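Local coordinates for glutathione S-transferase family protein (Pseudomonas putida, PDB 3LXZ) that probably conjugates reduced glutathione to a wide range of hydrophobic electrophiles, of both foreign and endogenous origin, as a glutathione S-transferase, at residues G141-Y146 / L157-S162; V169-K172 / I176-L179. All coordinates share one frame; numbering follows the deposited sequence.

Interaction 1: G141-Y146 / L157-S162; sequences GRFAPY and LMFCFS
F143, in the loop that follows helix 120-140, meets F159, on the first half of helix 154-174. G141 is the first residue to abandon helical backbone angles. F143 itself takes a left-handed backbone conformation, and a cis peptide bond between A144 and P145 turns the chain sharply. A144 N donates to Y146 O at 3.1 Å across that turn.

The two aromatic side chains carry the whole meeting, an apolar one that buries only 66 Å² and uses no hydrogen bond. F143 presents its edge, and F159 CE1 lies close to the plane of that ring. F143 CE1 and F159 CE1 are 3.9 Å apart, while F143 CZ is slightly farther from the same F159 atom. The ring centroids are 6.0 Å apart and the planes meet at 69°, so this is an offset edge-to-face pair with the edge of F143 directed at the face of F159. With CG of F159 anti to the backbone N (chi1 172°), its ring extends from the helix toward the loop.

Helix 154-174 runs through the all-helical C-terminal domain of the GST fold, and this pair ties the connection that leads into helix 154-174 to the surface of that helix. L188 of helix 183-193 touches both rings, F182 adds a further steeply inclined ring beside F143, and V147 packs on F159.

Other residues of the same helical segment serve different neighbours. M158, a selenomethionine, reaches L94 and I97 of helix 84-106 and M16 of helix 12-23, a helix of the thioredoxin-like N-terminal domain. S162 OG donates to M158 O (2.8 Å) from somewhat off the carbonyl plane. F161 O accepts N12 ND2, a polar link between the two domains.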
# COMPACT_ATOMS: atom_id res chain seq x y z
N GLY A 141 9.37 -11.00 -9.65
CA GLY A 141 10.35 -10.06 -10.22
C GLY A 141 11.02 -10.64 -11.44
O GLY A 141 11.20 -11.85 -11.54
N ARG A 142 11.34 -9.80 -12.42
CA ARG A 142 12.03 -10.27 -13.61
C ARG A 142 13.55 -10.23 -13.43
O ARG A 142 14.26 -11.17 -13.82
CB ARG A 142 11.64 -9.44 -14.83
CG ARG A 142 10.31 -9.83 -15.50
CD ARG A 142 9.12 -9.75 -14.57
NE ARG A 142 7.87 -9.70 -15.33
CZ ARG A 142 6.69 -10.18 -14.95
NH1 ARG A 142 6.52 -10.80 -13.76
NH2 ARG A 142 5.67 -10.04 -15.78
N PHE A 143 14.04 -9.16 -12.82
CA PHE A 143 15.47 -8.97 -12.56
C PHE A 143 16.30 -9.13 -13.82
O PHE A 143 17.15 -10.02 -13.93
CB PHE A 143 15.94 -9.92 -11.47
CG PHE A 143 15.40 -9.59 -10.13
CD1 PHE A 143 15.95 -8.55 -9.41
CD2 PHE A 143 14.29 -10.28 -9.62
CE1 PHE A 143 15.43 -8.22 -8.15
CE2 PHE A 143 13.77 -9.98 -8.39
CZ PHE A 143 14.34 -8.94 -7.64
N ALA A 144 16.05 -8.25 -14.77
CA ALA A 144 16.61 -8.43 -16.10
C ALA A 144 17.40 -7.22 -16.59
O ALA A 144 17.39 -6.96 -17.77
CB ALA A 144 15.49 -8.80 -17.12
N PRO A 145 18.18 -6.56 -15.73
CA PRO A 145 18.56 -6.82 -14.33
C PRO A 145 17.62 -6.19 -13.31
O PRO A 145 17.64 -6.56 -12.12
CB PRO A 145 19.93 -6.15 -14.21
CG PRO A 145 19.82 -5.00 -15.19
CD PRO A 145 19.03 -5.53 -16.34
N TYR A 146 16.83 -5.24 -13.77
CA TYR A 146 15.93 -4.47 -12.90
C TYR A 146 14.70 -5.26 -12.47
O TYR A 146 14.38 -6.31 -13.05
CB TYR A 146 15.52 -3.16 -13.60
CG TYR A 146 16.70 -2.35 -14.03
CD1 TYR A 146 17.30 -1.47 -13.15
CD2 TYR A 146 17.20 -2.44 -15.34
CE1 TYR A 146 18.40 -0.70 -13.54
CE2 TYR A 146 18.30 -1.67 -15.73
CZ TYR A 146 18.89 -0.82 -14.82
OH TYR A 146 19.97 -0.03 -15.18
N LEU A 157 13.29 1.85 -7.37
CA LEU A 157 13.43 2.79 -6.27
C LEU A 157 12.94 2.19 -4.96
O LEU A 157 13.64 2.24 -3.94
CB LEU A 157 12.74 4.13 -6.59
CG LEU A 157 13.00 4.74 -7.99
CD1 LEU A 157 12.23 6.07 -8.20
CD2 LEU A 157 14.51 4.90 -8.26
N MSE A 158 11.74 1.60 -4.95
CA MSE A 158 11.26 0.94 -3.73
C MSE A 158 12.18 -0.23 -3.36
O MSE A 158 12.48 -0.45 -2.19
CB MSE A 158 9.81 0.47 -3.95
CG MSE A 158 9.17 -0.28 -2.82
SE MSE A 158 8.76 0.79 -1.25
CE MSE A 158 7.61 2.22 -1.95
N PHE A 159 12.62 -0.99 -4.36
CA PHE A 159 13.59 -2.08 -4.11
C PHE A 159 14.88 -1.59 -3.44
O PHE A 159 15.30 -2.10 -2.44
CB PHE A 159 13.93 -2.77 -5.42
CG PHE A 159 15.06 -3.78 -5.32
CD1 PHE A 159 14.78 -5.13 -5.07
CD2 PHE A 159 16.39 -3.39 -5.48
CE1 PHE A 159 15.80 -6.08 -4.96
CE2 PHE A 159 17.43 -4.35 -5.40
CZ PHE A 159 17.14 -5.67 -5.11
N CYS A 160 15.52 -0.58 -4.01
CA CYS A 160 16.87 -0.33 -3.57
C CYS A 160 16.93 0.35 -2.20
O CYS A 160 17.92 0.22 -1.50
CB CYS A 160 17.68 0.39 -4.65
SG CYS A 160 17.34 2.08 -4.69
N PHE A 161 15.85 1.02 -1.78
CA PHE A 161 15.80 1.62 -0.46
C PHE A 161 14.93 0.86 0.55
O PHE A 161 14.79 1.33 1.70
CB PHE A 161 15.33 3.09 -0.55
CG PHE A 161 16.28 3.99 -1.28
CD1 PHE A 161 17.54 4.30 -0.74
CD2 PHE A 161 15.91 4.59 -2.49
CE1 PHE A 161 18.39 5.17 -1.42
CE2 PHE A 161 16.77 5.47 -3.16
CZ PHE A 161 18.01 5.74 -2.64
N SER A 162 14.38 -0.29 0.17
CA SER A 162 13.75 -1.19 1.15
C SER A 162 14.62 -2.43 1.45
O SER A 162 14.78 -2.85 2.61
CB SER A 162 12.40 -1.70 0.60
OG SER A 162 11.51 -0.62 0.42

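Interaction 2: V169-K172 / I176-L179; sequences VGKK and IDFL
G170 and I176 bring the two backbones together, their CA atoms 4.9 Å apart, where the chain doubles back after helix 154-174 and passes the helix's last turns, which widen into a pi-type turn at 170-172. I176 N donates to G170 O at 3.0 Å. The N-H points almost straight at its acceptor (177°), yet it arrives from above the carbonyl plane, 60° out of it.

F178 comes to the same glycine from another direction. Its CE2 approaches G170 CA to 3.6 Å, a closeness possible because G170 carries no side chain. With CG beside the backbone N (chi1 -59°), the ring turns back toward helix 154-174; it also stacks on F134 and touches L130 and L131, all of helix 120-140.

On the exposed flank the side chains of K171 and D177 extend alongside each other in a common direction, with K171 CG 4.1 Å from D177 CB. Their charged ends stay apart: K171 NZ and D177 OD2 are separated by 4.7 Å. The other carboxylate oxygen, D177 OD1, accepts N167 ND2 from within helix 154-174 and, weakly, L179 N, in the manner of an Asx turn; N167 OD1 in turn receives L179 N.

The chemistry implies that one straight backbone bond, glycine-aromatic packing and the N167-D177 link hold the returning chain, while lysine and aspartate probably add only a diffuse electrostatic attraction.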
# COMPACT_ATOMS: atom_id res chain seq x y z
N VAL A 169 17.96 -5.74 8.90
CA VAL A 169 17.07 -6.33 9.89
C VAL A 169 17.29 -7.83 9.91
O VAL A 169 17.42 -8.41 10.99
CB VAL A 169 15.55 -6.03 9.59
CG1 VAL A 169 14.60 -6.95 10.40
CG2 VAL A 169 15.23 -4.58 9.82
N GLY A 170 17.33 -8.45 8.73
CA GLY A 170 17.57 -9.89 8.67
C GLY A 170 18.83 -10.30 9.43
O GLY A 170 18.79 -11.15 10.32
N LYS A 171 19.95 -9.68 9.08
CA LYS A 171 21.22 -10.07 9.69
C LYS A 171 21.28 -9.73 11.18
O LYS A 171 21.63 -10.59 11.99
CB LYS A 171 22.41 -9.48 8.93
CG LYS A 171 22.54 -10.08 7.52
CD LYS A 171 23.48 -9.26 6.63
CE LYS A 171 24.95 -9.43 7.00
NZ LYS A 171 25.82 -8.70 6.02
N LYS A 172 20.89 -8.52 11.56
CA LYS A 172 21.06 -8.07 12.94
C LYS A 172 20.03 -8.64 13.91
O LYS A 172 20.37 -8.98 15.06
CB LYS A 172 21.09 -6.53 13.04
CG LYS A 172 22.28 -5.89 12.30
CD LYS A 172 22.16 -4.36 12.20
CE LYS A 172 22.87 -3.64 13.37
NZ LYS A 172 24.37 -3.55 13.24
N ILE A 176 19.23 -14.05 9.65
CA ILE A 176 18.94 -14.54 8.29
C ILE A 176 19.47 -13.52 7.29
O ILE A 176 19.19 -12.33 7.40
CB ILE A 176 17.42 -14.72 8.02
CG1 ILE A 176 16.75 -15.59 9.10
CG2 ILE A 176 17.15 -15.28 6.61
CD1 ILE A 176 15.20 -15.63 8.99
N ASP A 177 20.25 -13.97 6.32
CA ASP A 177 20.70 -13.08 5.25
C ASP A 177 19.81 -13.41 4.07
O ASP A 177 19.99 -14.43 3.42
CB ASP A 177 22.20 -13.32 4.96
CG ASP A 177 22.77 -12.39 3.90
OD1 ASP A 177 22.01 -11.70 3.19
OD2 ASP A 177 24.03 -12.36 3.76
N PHE A 178 18.82 -12.56 3.83
CA PHE A 178 17.90 -12.79 2.74
C PHE A 178 18.61 -12.73 1.38
O PHE A 178 18.22 -13.40 0.44
CB PHE A 178 16.72 -11.78 2.77
CG PHE A 178 15.91 -11.82 4.05
CD1 PHE A 178 15.07 -12.89 4.33
CD2 PHE A 178 15.97 -10.77 4.94
CE1 PHE A 178 14.33 -12.92 5.52
CE2 PHE A 178 15.23 -10.79 6.13
CZ PHE A 178 14.42 -11.86 6.40
N LEU A 179 19.65 -11.92 1.27
CA LEU A 179 20.28 -11.75 -0.03
C LEU A 179 21.33 -12.84 -0.36
O LEU A 179 21.71 -12.98 -1.51
CB LEU A 179 20.88 -10.35 -0.16
CG LEU A 179 19.87 -9.20 -0.16
CD1 LEU A 179 20.58 -7.84 -0.15
CD2 LEU A 179 18.94 -9.29 -1.37

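Both contacts draw on helix 154-174 of the C-terminal domain and come one after the other along the chain, interaction 1 being complete before the first residue of interaction 2. Their centres are about 17 Å apart, and their nearest atoms, about 6 Å apart, do not touch. Interaction 1 joins the loop arriving from helix 120-140 to the early part of the helix; interaction 2 joins the helix's last turns to the segment leading to helix 183-193. Together they illustrate how one long helix is packed against the connections at both its ends. Helix 183-193 touches residues of each, and interaction 2 lies away from the glutathione-binding residues, as plain structural packing.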